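Local coordinates for hypothetical protein DR_0824 (Deinococcus radiodurans, PDB 2IMR) that deaminates aminodeoxyfutalosine to futalosine in menaquinone biosynthesis, using one bound zinc ion per subunit, at residues A242-E247 with L332-F337; R298-H303 with A321-P326; E249-G254 with P281-V286. One frame throughout, in Å; residues are numbered along the deposited sequence.

Contact 1 (A242-E247 with L332-F337); sequences AEHPTE and LECGTF
Beside the zinc site, E243, the proton donor by similarity with related enzymes, packs against C334 and L332 of the loop that follows helix 326-331. The E243 chain is fully extended, with CG anti to the backbone N (chi1 179°), and its CG lies 3.6 Å from C334 SG. Farther out, E243 OE2 meets L332 CD1 at 3.7 Å, while E243 OE1 is hydrogen-bonded to Y114 OH; the E243 side chain lies about 7 Å from the zinc ion. Behind it the packing is tight, since C334 CB comes to 3.0 Å from the carbonyl E243 O. Residues 242-244 form the turn between strand 238-241 and helix 245-253 of the TIM-barrel amidohydrolase fold, and H244 is the N-cap of that helix. Its ND1 accepts from T246 N at 3.2 Å, the donor tilted 22° from the ring plane, and lies in a 2.6 Å hydrogen bond with T246 OG1. The far edge of the ring looks at the other segment: L332 O lies in its plane, 3.8 Å from H244 CD2, and C334 SG also sits at the edge. An alanine in place of H244 would probably leave T246 N without its capping acceptor and open a gap beside L332 O and C334 SG. The facing loop is shaped by a Schellman motif ending helix 326-331, with E333 at positive phi as its C-prime residue. P245 closes the contact, its CD 3.4 Å from C334 O, a carbonyl that accepts from N306 ND2.

Contact 2 (R298-H303 with A321-P326); sequences RPTLVH and AVVTCP
The imidazole of H303 carries the CG1 methyl of V302 over the centre of one face, 3.7 Å above the plane, while C325 SG approaches obliquely, 4.0 Å from H303 CE1. The H303 side chain comes, at the nearest atoms, to about 3 Å from those of E243 and D354, a residue assigned to zinc binding, and ND1 makes a weak hydrogen bond to N329. H303 ends strand 300-303, which runs parallel to strand 322-324, with 20° between their directions. L301 N donates to A321 O in the plane of that carbonyl, and V323 N returns a bond to L301 O at 3.0 Å. The third, H303 N to V323 O, is 2.8 Å long and nearly straight at the carbonyl, with a C=O...N angle of 177°. The strands belong to a beta-alpha-beta unit of the TIM barrel, joined through helix 309-318; strands 238-241 and 349-351 flank the pair. L301 and V322 point to one face of the sheet, with L301 CB 4.2 Å from V322 CG1, whereas V302 and V323 point to the other. T300 CG2, anti to the backbone N, touches V323 CG2 at 3.6 Å. Bound waters close both ends of the ladder: one bridges R298 O, T300 OG1 and A321 N, and the other donates to H303 O and is hydrogen-bonded to T324 OG1 at 2.6 Å.

Contact 3 (E249-G254 with P281-V286); sequences EMFRTG and PDLTPV
F251 and P285 cross obliquely, the pyrrolidine lying over one face of the phenyl ring. P285 CB sits 3.9 Å from the ring centroid and only 9° off its normal, a CH-pi contact, while P285 CA lies over the same ring nearer the rim. L283 comes instead to the edge: its CD2 is 4.0 Å from F251 CD2, near the ring plane, and the same methyl rests 3.5 Å from F251 O. CG anti to the backbone N (chi1 -174°) puts L283 CG 3.9 Å from F251 O; I275 of helix 271-275 touches both side chains. R252, next along helix 245-253, turns to the polar flank. Its CG passes 3.4 Å from L283 O, and the extended chain carries NE to a water lying in the guanidinium plane. R252 NE donates to that water at 2.8 Å, and the water in turn donates to P281 O at 2.7 Å and to L283 O. T284, bonded through OG1 to D311 and to R287 N, caps helix 285-292. No direct hydrogen bond joins the two segments, so cohesion here comes from apolar packing round F251 and from one water whose three bonds tie an arginine to two loop carbonyls.

How the contacts relate
From the N-terminal side, 242-247 leaves strand 238-241 and enters helix 245-253, whose end, 249-253 with G254 just after it, pairs with 281-286 to make contact 3, closing a loop that holds helix 271-275. The chain then runs through helix 285-292 to strand 300-303, and contact 2 forms after helix 309-318 brings it back as 321-326. Helix 326-331 leads to 332-337, which returns to 242-247 and closes contact 1. Contacts 3 and 2 therefore follow in series within the span of contact 1, and none cross. Contact 1 touches both: F337 packs on V322 and T324, while A242 and E247 meet P285. Barrel strands, the turn beside the zinc site and an outer helix pair are thus joined.

Contact 1 (A242-E247 with L332-F337)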
ATOM      1  N   ALA A 242      -7.700 -10.998  -1.393  1.00 12.81           N
ATOM      2  CA  ALA A 242      -9.135 -10.745  -1.538  1.00 14.05           C
ATOM      3  C   ALA A 242      -9.481  -9.431  -2.243  1.00 15.44           C
ATOM      4  O   ALA A 242     -10.413  -8.721  -1.843  1.00 15.02           O
ATOM      5  CB  ALA A 242      -9.809 -10.793  -0.161  1.00 13.94           C
ATOM      6  N   GLU A 243      -8.752  -9.130  -3.311  1.00 14.86           N
ATOM      7  CA  GLU A 243      -8.981  -7.897  -4.055  1.00 15.27           C
ATOM      8  C   GLU A 243     -10.337  -7.844  -4.748  1.00 16.23           C
ATOM      9  O   GLU A 243     -11.079  -6.882  -4.567  1.00 15.18           O
ATOM     10  CB  GLU A 243      -7.868  -7.680  -5.087  1.00 16.52           C
ATOM     11  CG  GLU A 243      -8.065  -6.412  -5.922  1.00 15.98           C
ATOM     12  CD  GLU A 243      -6.936  -6.161  -6.893  1.00 19.29           C
ATOM     13  OE1 GLU A 243      -6.221  -7.126  -7.236  1.00 19.68           O
ATOM     14  OE2 GLU A 243      -6.773  -5.001  -7.332  1.00 18.74           O
ATOM     15  N   HIS A 244     -10.665  -8.878  -5.525  1.00 14.14           N
ATOM     16  CA  HIS A 244     -11.929  -8.933  -6.261  1.00 15.54           C
ATOM     17  C   HIS A 244     -12.871  -9.967  -5.630  1.00 15.47           C
ATOM     18  O   HIS A 244     -12.421 -10.977  -5.097  1.00 14.55           O
ATOM     19  CB  HIS A 244     -11.634  -9.288  -7.727  1.00 15.75           C
ATOM     20  CG  HIS A 244     -12.764  -9.008  -8.668  1.00 16.78           C
ATOM     21  ND1 HIS A 244     -13.759  -9.923  -8.936  1.00 16.66           N
ATOM     22  CD2 HIS A 244     -13.060  -7.907  -9.400  1.00 17.09           C
ATOM     23  CE1 HIS A 244     -14.618  -9.398  -9.792  1.00 19.30           C
ATOM     24  NE2 HIS A 244     -14.217  -8.176 -10.089  1.00 18.26           N
ATOM     25  N   PRO A 245     -14.192  -9.718  -5.668  1.00 16.06           N
ATOM     26  CA  PRO A 245     -15.120 -10.685  -5.072  1.00 17.06           C
ATOM     27  C   PRO A 245     -15.017 -12.104  -5.624  1.00 18.17           C
ATOM     28  O   PRO A 245     -15.286 -13.070  -4.907  1.00 19.40           O
ATOM     29  CB  PRO A 245     -16.495 -10.053  -5.318  1.00 18.16           C
ATOM     30  CG  PRO A 245     -16.280  -9.184  -6.521  1.00 19.51           C
ATOM     31  CD  PRO A 245     -14.923  -8.577  -6.248  1.00 18.27           C
ATOM     32  N   THR A 246     -14.625 -12.234  -6.888  1.00 18.12           N
ATOM     33  CA  THR A 246     -14.500 -13.549  -7.503  1.00 18.73           C
ATOM     34  C   THR A 246     -13.369 -14.381  -6.888  1.00 18.02           C
ATOM     35  O   THR A 246     -13.298 -15.595  -7.099  1.00 17.73           O
ATOM     36  CB  THR A 246     -14.301 -13.435  -9.033  1.00 18.23           C
ATOM     37  OG1 THR A 246     -13.268 -12.488  -9.320  1.00 19.37           O
ATOM     38  CG2 THR A 246     -15.597 -12.979  -9.701  1.00 20.09           C
ATOM     39  N   GLU A 247     -12.485 -13.737  -6.130  1.00 16.65           N
ATOM     40  CA  GLU A 247     -11.402 -14.460  -5.469  1.00 16.24           C
ATOM     41  C   GLU A 247     -12.005 -15.183  -4.264  1.00 18.02           C
ATOM     42  O   GLU A 247     -11.730 -16.363  -4.019  1.00 17.44           O
ATOM     43  CB  GLU A 247     -10.302 -13.500  -4.997  1.00 15.63           C
ATOM     44  CG  GLU A 247      -9.145 -14.210  -4.284  1.00 15.19           C
ATOM     45  CD  GLU A 247      -8.119 -13.249  -3.709  1.00 14.80           C
ATOM     46  OE1 GLU A 247      -7.894 -12.189  -4.328  1.00 13.84           O
ATOM     47  OE2 GLU A 247      -7.528 -13.560  -2.650  1.00 14.51           O
ATOM     48  N   LEU A 332     -11.410  -0.969 -10.806  1.00 16.30           N
ATOM     49  CA  LEU A 332     -11.382  -2.394 -11.111  1.00 17.52           C
ATOM     50  C   LEU A 332     -12.664  -3.092 -10.667  1.00 17.55           C
ATOM     51  O   LEU A 332     -12.773  -4.318 -10.746  1.00 18.46           O
ATOM     52  CB  LEU A 332     -10.150  -3.051 -10.467  1.00 17.12           C
ATOM     53  CG  LEU A 332      -8.850  -2.758 -11.231  1.00 18.72           C
ATOM     54  CD1 LEU A 332      -7.631  -3.134 -10.398  1.00 17.95           C
ATOM     55  CD2 LEU A 332      -8.863  -3.531 -12.545  1.00 22.66           C
ATOM     56  N   GLU A 333     -13.631  -2.298 -10.210  1.00 17.40           N
ATOM     57  CA  GLU A 333     -14.928  -2.803  -9.759  1.00 19.30           C
ATOM     58  C   GLU A 333     -14.772  -3.951  -8.770  1.00 19.16           C
ATOM     59  O   GLU A 333     -15.440  -4.983  -8.882  1.00 20.34           O
ATOM     60  CB  GLU A 333     -15.760  -3.250 -10.969  1.00 21.50           C
ATOM     61  CG  GLU A 333     -15.719  -2.239 -12.115  1.00 25.92           C
ATOM     62  CD  GLU A 333     -16.669  -2.566 -13.253  1.00 28.72           C
ATOM     63  OE1 GLU A 333     -16.853  -3.758 -13.572  1.00 30.89           O
ATOM     64  OE2 GLU A 333     -17.223  -1.616 -13.844  1.00 32.72           O
ATOM     65  N   CYS A 334     -13.900  -3.755  -7.788  1.00 18.33           N
ATOM     66  CA  CYS A 334     -13.632  -4.776  -6.778  1.00 17.37           C
ATOM     67  C   CYS A 334     -14.519  -4.700  -5.557  1.00 17.70           C
ATOM     68  O   CYS A 334     -14.517  -5.608  -4.729  1.00 17.24           O
ATOM     69  CB  CYS A 334     -12.197  -4.662  -6.285  1.00 18.44           C
ATOM     70  SG  CYS A 334     -10.965  -4.941  -7.535  1.00 20.72           S
ATOM     71  N   GLY A 335     -15.267  -3.615  -5.435  1.00 17.39           N
ATOM     72  CA  GLY A 335     -16.082  -3.439  -4.252  1.00 17.09           C
ATOM     73  C   GLY A 335     -15.354  -2.406  -3.411  1.00 17.87           C
ATOM     74  O   GLY A 335     -14.362  -1.826  -3.869  1.00 16.82           O
ATOM     75  N   THR A 336     -15.807  -2.181  -2.183  1.00 14.99           N
ATOM     76  CA  THR A 336     -15.182  -1.173  -1.337  1.00 16.57           C
ATOM     77  C   THR A 336     -14.618  -1.725  -0.028  1.00 15.86           C
ATOM     78  O   THR A 336     -15.302  -2.446   0.691  1.00 15.42           O
ATOM     79  CB  THR A 336     -16.195  -0.048  -1.013  1.00 17.44           C
ATOM     80  OG1 THR A 336     -16.694   0.505  -2.237  1.00 19.09           O
ATOM     81  CG2 THR A 336     -15.541   1.057  -0.199  1.00 18.93           C
ATOM     82  N   PHE A 337     -13.359  -1.389   0.249  1.00 13.74           N
ATOM     83  CA  PHE A 337     -12.663  -1.795   1.471  1.00 15.45           C
ATOM     84  C   PHE A 337     -13.481  -1.291   2.660  1.00 16.48           C
ATOM     85  O   PHE A 337     -13.841  -0.117   2.711  1.00 15.58           O
ATOM     86  CB  PHE A 337     -11.267  -1.157   1.490  1.00 14.97           C
ATOM     87  CG  PHE A 337     -10.509  -1.350   2.776  1.00 16.53           C
ATOM     88  CD1 PHE A 337     -10.035  -2.607   3.144  1.00 15.91           C
ATOM     89  CD2 PHE A 337     -10.229  -0.259   3.601  1.00 14.99           C
ATOM     90  CE1 PHE A 337      -9.293  -2.776   4.307  1.00 17.03           C
ATOM     91  CE2 PHE A 337      -9.488  -0.417   4.767  1.00 16.81           C
ATOM     92  CZ  PHE A 337      -9.016  -1.681   5.124  1.00 16.06           C
TER

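Contact 2 (R298-H303 with A321-P326)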
ATOM      1  N   ARG A 298       3.364 -11.879  10.094  1.00 24.20           N
ATOM      2  CA  ARG A 298       2.805 -10.525  10.103  1.00 24.49           C
ATOM      3  C   ARG A 298       2.971  -9.790   8.775  1.00 22.13           C
ATOM      4  O   ARG A 298       3.388  -8.628   8.745  1.00 22.58           O
ATOM      5  CB  ARG A 298       3.431  -9.676  11.215  1.00 27.25           C
ATOM      6  CG  ARG A 298       2.895  -9.940  12.613  1.00 30.38           C
ATOM      7  CD  ARG A 298       3.453  -8.906  13.578  1.00 32.61           C
ATOM      8  NE  ARG A 298       4.913  -8.895  13.556  1.00 32.67           N
ATOM      9  CZ  ARG A 298       5.661  -7.808  13.721  1.00 34.25           C
ATOM     10  NH1 ARG A 298       5.091  -6.627  13.923  1.00 33.38           N
ATOM     11  NH2 ARG A 298       6.985  -7.898  13.671  1.00 35.52           N
ATOM     12  N   PRO A 299       2.645 -10.454   7.655  1.00 19.47           N
ATOM     13  CA  PRO A 299       2.786  -9.784   6.360  1.00 18.84           C
ATOM     14  C   PRO A 299       1.743  -8.682   6.220  1.00 18.59           C
ATOM     15  O   PRO A 299       0.666  -8.766   6.815  1.00 18.77           O
ATOM     16  CB  PRO A 299       2.529 -10.911   5.369  1.00 17.48           C
ATOM     17  CG  PRO A 299       1.466 -11.712   6.081  1.00 20.06           C
ATOM     18  CD  PRO A 299       2.039 -11.790   7.490  1.00 18.49           C
ATOM     19  N   THR A 300       2.064  -7.650   5.446  1.00 16.29           N
ATOM     20  CA  THR A 300       1.108  -6.581   5.206  1.00 16.60           C
ATOM     21  C   THR A 300       0.201  -7.092   4.088  1.00 16.14           C
ATOM     22  O   THR A 300       0.679  -7.555   3.054  1.00 17.22           O
ATOM     23  CB  THR A 300       1.811  -5.277   4.769  1.00 17.43           C
ATOM     24  OG1 THR A 300       2.576  -4.765   5.866  1.00 19.34           O
ATOM     25  CG2 THR A 300       0.794  -4.231   4.348  1.00 18.05           C
ATOM     26  N   LEU A 301      -1.107  -7.025   4.312  1.00 16.33           N
ATOM     27  CA  LEU A 301      -2.078  -7.503   3.338  1.00 15.16           C
ATOM     28  C   LEU A 301      -2.655  -6.342   2.538  1.00 16.30           C
ATOM     29  O   LEU A 301      -3.158  -5.371   3.106  1.00 15.85           O
ATOM     30  CB  LEU A 301      -3.197  -8.261   4.054  1.00 15.15           C
ATOM     31  CG  LEU A 301      -2.702  -9.364   5.002  1.00 14.28           C
ATOM     32  CD1 LEU A 301      -3.897 -10.014   5.688  1.00 13.43           C
ATOM     33  CD2 LEU A 301      -1.886 -10.407   4.230  1.00 15.63           C
ATOM     34  N   VAL A 302      -2.591  -6.461   1.216  1.00 14.89           N
ATOM     35  CA  VAL A 302      -3.068  -5.408   0.324  1.00 14.98           C
ATOM     36  C   VAL A 302      -4.460  -5.645  -0.265  1.00 15.52           C
ATOM     37  O   VAL A 302      -4.812  -6.770  -0.626  1.00 14.05           O
ATOM     38  CB  VAL A 302      -2.063  -5.202  -0.823  1.00 16.18           C
ATOM     39  CG1 VAL A 302      -2.478  -4.010  -1.681  1.00 16.36           C
ATOM     40  CG2 VAL A 302      -0.666  -4.999  -0.241  1.00 16.00           C
ATOM     41  N   HIS A 303      -5.234  -4.560  -0.344  1.00 13.68           N
ATOM     42  CA  HIS A 303      -6.598  -4.543  -0.866  1.00 13.14           C
ATOM     43  C   HIS A 303      -7.573  -5.035   0.192  1.00 13.69           C
ATOM     44  O   HIS A 303      -8.266  -4.226   0.805  1.00 13.70           O
ATOM     45  CB  HIS A 303      -6.696  -5.360  -2.162  1.00 13.77           C
ATOM     46  CG  HIS A 303      -5.894  -4.775  -3.289  1.00 14.03           C
ATOM     47  ND1 HIS A 303      -6.014  -3.457  -3.677  1.00 15.41           N
ATOM     48  CD2 HIS A 303      -4.941  -5.315  -4.084  1.00 14.20           C
ATOM     49  CE1 HIS A 303      -5.168  -3.209  -4.660  1.00 16.39           C
ATOM     50  NE2 HIS A 303      -4.503  -4.319  -4.926  1.00 14.73           N
ATOM     51  N   ALA A 321      -0.784  -5.481   9.175  1.00 20.87           N
ATOM     52  CA  ALA A 321      -1.225  -4.158   8.760  1.00 20.60           C
ATOM     53  C   ALA A 321      -1.845  -4.381   7.382  1.00 19.70           C
ATOM     54  O   ALA A 321      -1.555  -5.384   6.733  1.00 18.21           O
ATOM     55  CB  ALA A 321      -0.037  -3.210   8.655  1.00 20.03           C
ATOM     56  N   VAL A 322      -2.703  -3.470   6.942  1.00 19.00           N
ATOM     57  CA  VAL A 322      -3.323  -3.606   5.629  1.00 17.30           C
ATOM     58  C   VAL A 322      -3.194  -2.313   4.839  1.00 17.34           C
ATOM     59  O   VAL A 322      -3.190  -1.222   5.411  1.00 16.24           O
ATOM     60  CB  VAL A 322      -4.829  -3.964   5.742  1.00 20.31           C
ATOM     61  CG1 VAL A 322      -4.995  -5.300   6.449  1.00 18.40           C
ATOM     62  CG2 VAL A 322      -5.579  -2.870   6.486  1.00 22.60           C
ATOM     63  N   VAL A 323      -3.069  -2.434   3.520  1.00 16.73           N
ATOM     64  CA  VAL A 323      -2.978  -1.251   2.674  1.00 14.96           C
ATOM     65  C   VAL A 323      -4.188  -1.223   1.754  1.00 14.61           C
ATOM     66  O   VAL A 323      -4.487  -2.210   1.083  1.00 12.56           O
ATOM     67  CB  VAL A 323      -1.700  -1.252   1.803  1.00 16.42           C
ATOM     68  CG1 VAL A 323      -1.649   0.028   0.962  1.00 13.85           C
ATOM     69  CG2 VAL A 323      -0.466  -1.355   2.680  1.00 14.80           C
ATOM     70  N   THR A 324      -4.902  -0.103   1.733  1.00 12.56           N
ATOM     71  CA  THR A 324      -6.063   0.015   0.864  1.00 13.21           C
ATOM     72  C   THR A 324      -5.719   1.007  -0.252  1.00 14.13           C
ATOM     73  O   THR A 324      -5.003   1.978  -0.016  1.00 12.36           O
ATOM     74  CB  THR A 324      -7.315   0.480   1.666  1.00 13.14           C
ATOM     75  OG1 THR A 324      -8.446   0.600   0.791  1.00 11.94           O
ATOM     76  CG2 THR A 324      -7.062   1.815   2.342  1.00 15.55           C
ATOM     77  N   CYS A 325      -6.202   0.728  -1.467  1.00 13.37           N
ATOM     78  CA  CYS A 325      -5.975   1.571  -2.646  1.00 13.47           C
ATOM     79  C   CYS A 325      -7.370   1.924  -3.177  1.00 14.22           C
ATOM     80  O   CYS A 325      -7.898   1.267  -4.075  1.00 14.70           O
ATOM     81  CB  CYS A 325      -5.180   0.793  -3.711  1.00 13.93           C
ATOM     82  SG  CYS A 325      -3.580   0.111  -3.142  1.00 13.72           S
ATOM     83  N   PRO A 326      -7.986   2.976  -2.616  1.00 14.98           N
ATOM     84  CA  PRO A 326      -9.326   3.449  -2.981  1.00 15.66           C
ATOM     85  C   PRO A 326      -9.672   3.551  -4.464  1.00 14.74           C
ATOM     86  O   PRO A 326     -10.546   2.838  -4.952  1.00 13.11           O
ATOM     87  CB  PRO A 326      -9.417   4.796  -2.268  1.00 14.47           C
ATOM     88  CG  PRO A 326      -8.588   4.578  -1.056  1.00 14.40           C
ATOM     89  CD  PRO A 326      -7.381   3.874  -1.622  1.00 13.54           C
TER
HETATM   90  O   HOH W   1       2.103  -6.056   8.527  1.00 19.78           O
HETATM   91  O   HOH W   2      -8.378  -1.715  -0.495  1.00 13.04           O

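Contact 3 (E249-G254 with P281-V286)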
ATOM      1  N   GLU A 249     -15.037 -16.026  -3.954  1.00 19.09           N
ATOM      2  CA  GLU A 249     -15.927 -17.044  -4.503  1.00 21.63           C
ATOM      3  C   GLU A 249     -15.221 -18.363  -4.820  1.00 22.28           C
ATOM      4  O   GLU A 249     -15.706 -19.433  -4.444  1.00 20.17           O
ATOM      5  CB  GLU A 249     -16.616 -16.533  -5.769  1.00 22.26           C
ATOM      6  CG  GLU A 249     -17.711 -17.471  -6.274  1.00 26.03           C
ATOM      7  CD  GLU A 249     -18.403 -16.964  -7.526  1.00 29.22           C
ATOM      8  OE1 GLU A 249     -18.378 -15.739  -7.778  1.00 28.75           O
ATOM      9  OE2 GLU A 249     -18.988 -17.794  -8.253  1.00 29.67           O
ATOM     10  N   MET A 250     -14.080 -18.306  -5.505  1.00 21.72           N
ATOM     11  CA  MET A 250     -13.403 -19.551  -5.839  1.00 20.78           C
ATOM     12  C   MET A 250     -12.846 -20.275  -4.628  1.00 20.69           C
ATOM     13  O   MET A 250     -12.742 -21.502  -4.640  1.00 19.77           O
ATOM     14  CB  MET A 250     -12.313 -19.339  -6.899  1.00 22.14           C
ATOM     15  CG  MET A 250     -11.197 -18.399  -6.539  1.00 22.44           C
ATOM     16  SD  MET A 250      -9.968 -18.382  -7.883  1.00 22.53           S
ATOM     17  CE  MET A 250      -8.587 -17.665  -7.021  1.00 20.50           C
ATOM     18  N   PHE A 251     -12.496 -19.545  -3.573  1.00 18.44           N
ATOM     19  CA  PHE A 251     -11.999 -20.224  -2.385  1.00 18.44           C
ATOM     20  C   PHE A 251     -13.149 -20.970  -1.718  1.00 19.46           C
ATOM     21  O   PHE A 251     -12.938 -21.932  -0.984  1.00 20.10           O
ATOM     22  CB  PHE A 251     -11.366 -19.243  -1.397  1.00 18.35           C
ATOM     23  CG  PHE A 251      -9.898 -19.031  -1.626  1.00 17.38           C
ATOM     24  CD1 PHE A 251      -9.453 -18.214  -2.659  1.00 18.66           C
ATOM     25  CD2 PHE A 251      -8.959 -19.698  -0.848  1.00 16.65           C
ATOM     26  CE1 PHE A 251      -8.093 -18.068  -2.915  1.00 16.32           C
ATOM     27  CE2 PHE A 251      -7.601 -19.559  -1.097  1.00 16.00           C
ATOM     28  CZ  PHE A 251      -7.167 -18.741  -2.132  1.00 18.05           C
ATOM     29  N   ARG A 252     -14.366 -20.521  -1.995  1.00 21.27           N
ATOM     30  CA  ARG A 252     -15.559 -21.137  -1.431  1.00 23.99           C
ATOM     31  C   ARG A 252     -16.107 -22.272  -2.288  1.00 25.12           C
ATOM     32  O   ARG A 252     -16.589 -23.271  -1.755  1.00 25.97           O
ATOM     33  CB  ARG A 252     -16.657 -20.086  -1.249  1.00 23.67           C
ATOM     34  CG  ARG A 252     -16.450 -19.153  -0.067  1.00 23.89           C
ATOM     35  CD  ARG A 252     -17.467 -18.017  -0.069  1.00 23.58           C
ATOM     36  NE  ARG A 252     -17.458 -17.292   1.199  1.00 24.62           N
ATOM     37  CZ  ARG A 252     -18.097 -16.145   1.419  1.00 24.65           C
ATOM     38  NH1 ARG A 252     -18.806 -15.572   0.454  1.00 22.48           N
ATOM     39  NH2 ARG A 252     -18.029 -15.570   2.613  1.00 23.84           N
ATOM     40  N   THR A 253     -16.021 -22.124  -3.607  1.00 25.44           N
ATOM     41  CA  THR A 253     -16.568 -23.126  -4.526  1.00 24.97           C
ATOM     42  C   THR A 253     -15.574 -23.818  -5.458  1.00 25.02           C
ATOM     43  O   THR A 253     -15.895 -24.852  -6.049  1.00 23.41           O
ATOM     44  CB  THR A 253     -17.632 -22.498  -5.432  1.00 26.44           C
ATOM     45  OG1 THR A 253     -16.991 -21.645  -6.391  1.00 27.28           O
ATOM     46  CG2 THR A 253     -18.611 -21.671  -4.610  1.00 26.13           C
ATOM     47  N   GLY A 254     -14.386 -23.248  -5.604  1.00 21.34           N
ATOM     48  CA  GLY A 254     -13.405 -23.828  -6.504  1.00 20.80           C
ATOM     49  C   GLY A 254     -13.639 -23.333  -7.921  1.00 19.39           C
ATOM     50  O   GLY A 254     -12.896 -23.679  -8.848  1.00 19.81           O
ATOM     51  N   PRO A 281     -17.280 -24.018   1.580  1.00 29.30           N
ATOM     52  CA  PRO A 281     -18.167 -22.955   2.069  1.00 29.62           C
ATOM     53  C   PRO A 281     -17.601 -22.081   3.179  1.00 28.70           C
ATOM     54  O   PRO A 281     -17.865 -20.882   3.235  1.00 30.52           O
ATOM     55  CB  PRO A 281     -19.398 -23.728   2.538  1.00 30.65           C
ATOM     56  CG  PRO A 281     -19.435 -24.882   1.610  1.00 30.27           C
ATOM     57  CD  PRO A 281     -17.986 -25.313   1.585  1.00 30.61           C
ATOM     58  N   ASP A 282     -16.822 -22.688   4.064  1.00 29.35           N
ATOM     59  CA  ASP A 282     -16.250 -21.972   5.194  1.00 29.63           C
ATOM     60  C   ASP A 282     -14.827 -21.467   4.965  1.00 26.76           C
ATOM     61  O   ASP A 282     -14.184 -20.973   5.890  1.00 26.32           O
ATOM     62  CB  ASP A 282     -16.287 -22.882   6.422  1.00 34.21           C
ATOM     63  CG  ASP A 282     -15.573 -24.200   6.185  1.00 37.88           C
ATOM     64  OD1 ASP A 282     -15.539 -24.658   5.020  1.00 41.72           O
ATOM     65  OD2 ASP A 282     -15.054 -24.783   7.163  1.00 40.61           O
ATOM     66  N   LEU A 283     -14.333 -21.581   3.737  1.00 24.20           N
ATOM     67  CA  LEU A 283     -12.978 -21.132   3.443  1.00 21.41           C
ATOM     68  C   LEU A 283     -12.947 -19.748   2.800  1.00 19.86           C
ATOM     69  O   LEU A 283     -13.883 -19.341   2.109  1.00 19.68           O
ATOM     70  CB  LEU A 283     -12.277 -22.131   2.516  1.00 19.80           C
ATOM     71  CG  LEU A 283     -10.791 -21.888   2.226  1.00 22.48           C
ATOM     72  CD1 LEU A 283      -9.971 -22.073   3.502  1.00 21.78           C
ATOM     73  CD2 LEU A 283     -10.317 -22.851   1.147  1.00 20.65           C
ATOM     74  N   THR A 284     -11.868 -19.023   3.060  1.00 19.08           N
ATOM     75  CA  THR A 284     -11.660 -17.702   2.476  1.00 18.97           C
ATOM     76  C   THR A 284     -10.157 -17.582   2.287  1.00 18.25           C
ATOM     77  O   THR A 284      -9.377 -18.268   2.956  1.00 18.09           O
ATOM     78  CB  THR A 284     -12.086 -16.547   3.403  1.00 18.65           C
ATOM     79  OG1 THR A 284     -11.111 -16.396   4.439  1.00 17.94           O
ATOM     80  CG2 THR A 284     -13.460 -16.808   4.010  1.00 19.14           C
ATOM     81  N   PRO A 285      -9.720 -16.705   1.376  1.00 16.51           N
ATOM     82  CA  PRO A 285      -8.273 -16.584   1.197  1.00 16.22           C
ATOM     83  C   PRO A 285      -7.558 -16.202   2.495  1.00 15.88           C
ATOM     84  O   PRO A 285      -6.420 -16.607   2.725  1.00 15.32           O
ATOM     85  CB  PRO A 285      -8.143 -15.515   0.105  1.00 15.98           C
ATOM     86  CG  PRO A 285      -9.427 -14.719   0.237  1.00 17.73           C
ATOM     87  CD  PRO A 285     -10.451 -15.799   0.477  1.00 15.90           C
ATOM     88  N   VAL A 286      -8.221 -15.424   3.345  1.00 14.75           N
ATOM     89  CA  VAL A 286      -7.604 -15.018   4.603  1.00 16.13           C
ATOM     90  C   VAL A 286      -7.483 -16.202   5.561  1.00 15.99           C
ATOM     91  O   VAL A 286      -6.436 -16.401   6.185  1.00 17.24           O
ATOM     92  CB  VAL A 286      -8.405 -13.882   5.272  1.00 16.89           C
ATOM     93  CG1 VAL A 286      -7.736 -13.469   6.576  1.00 15.15           C
ATOM     94  CG2 VAL A 286      -8.488 -12.681   4.317  1.00 17.95           C
TER
HETATM   95  O   HOH W   3     -16.291 -18.719   3.311  1.00 20.97           O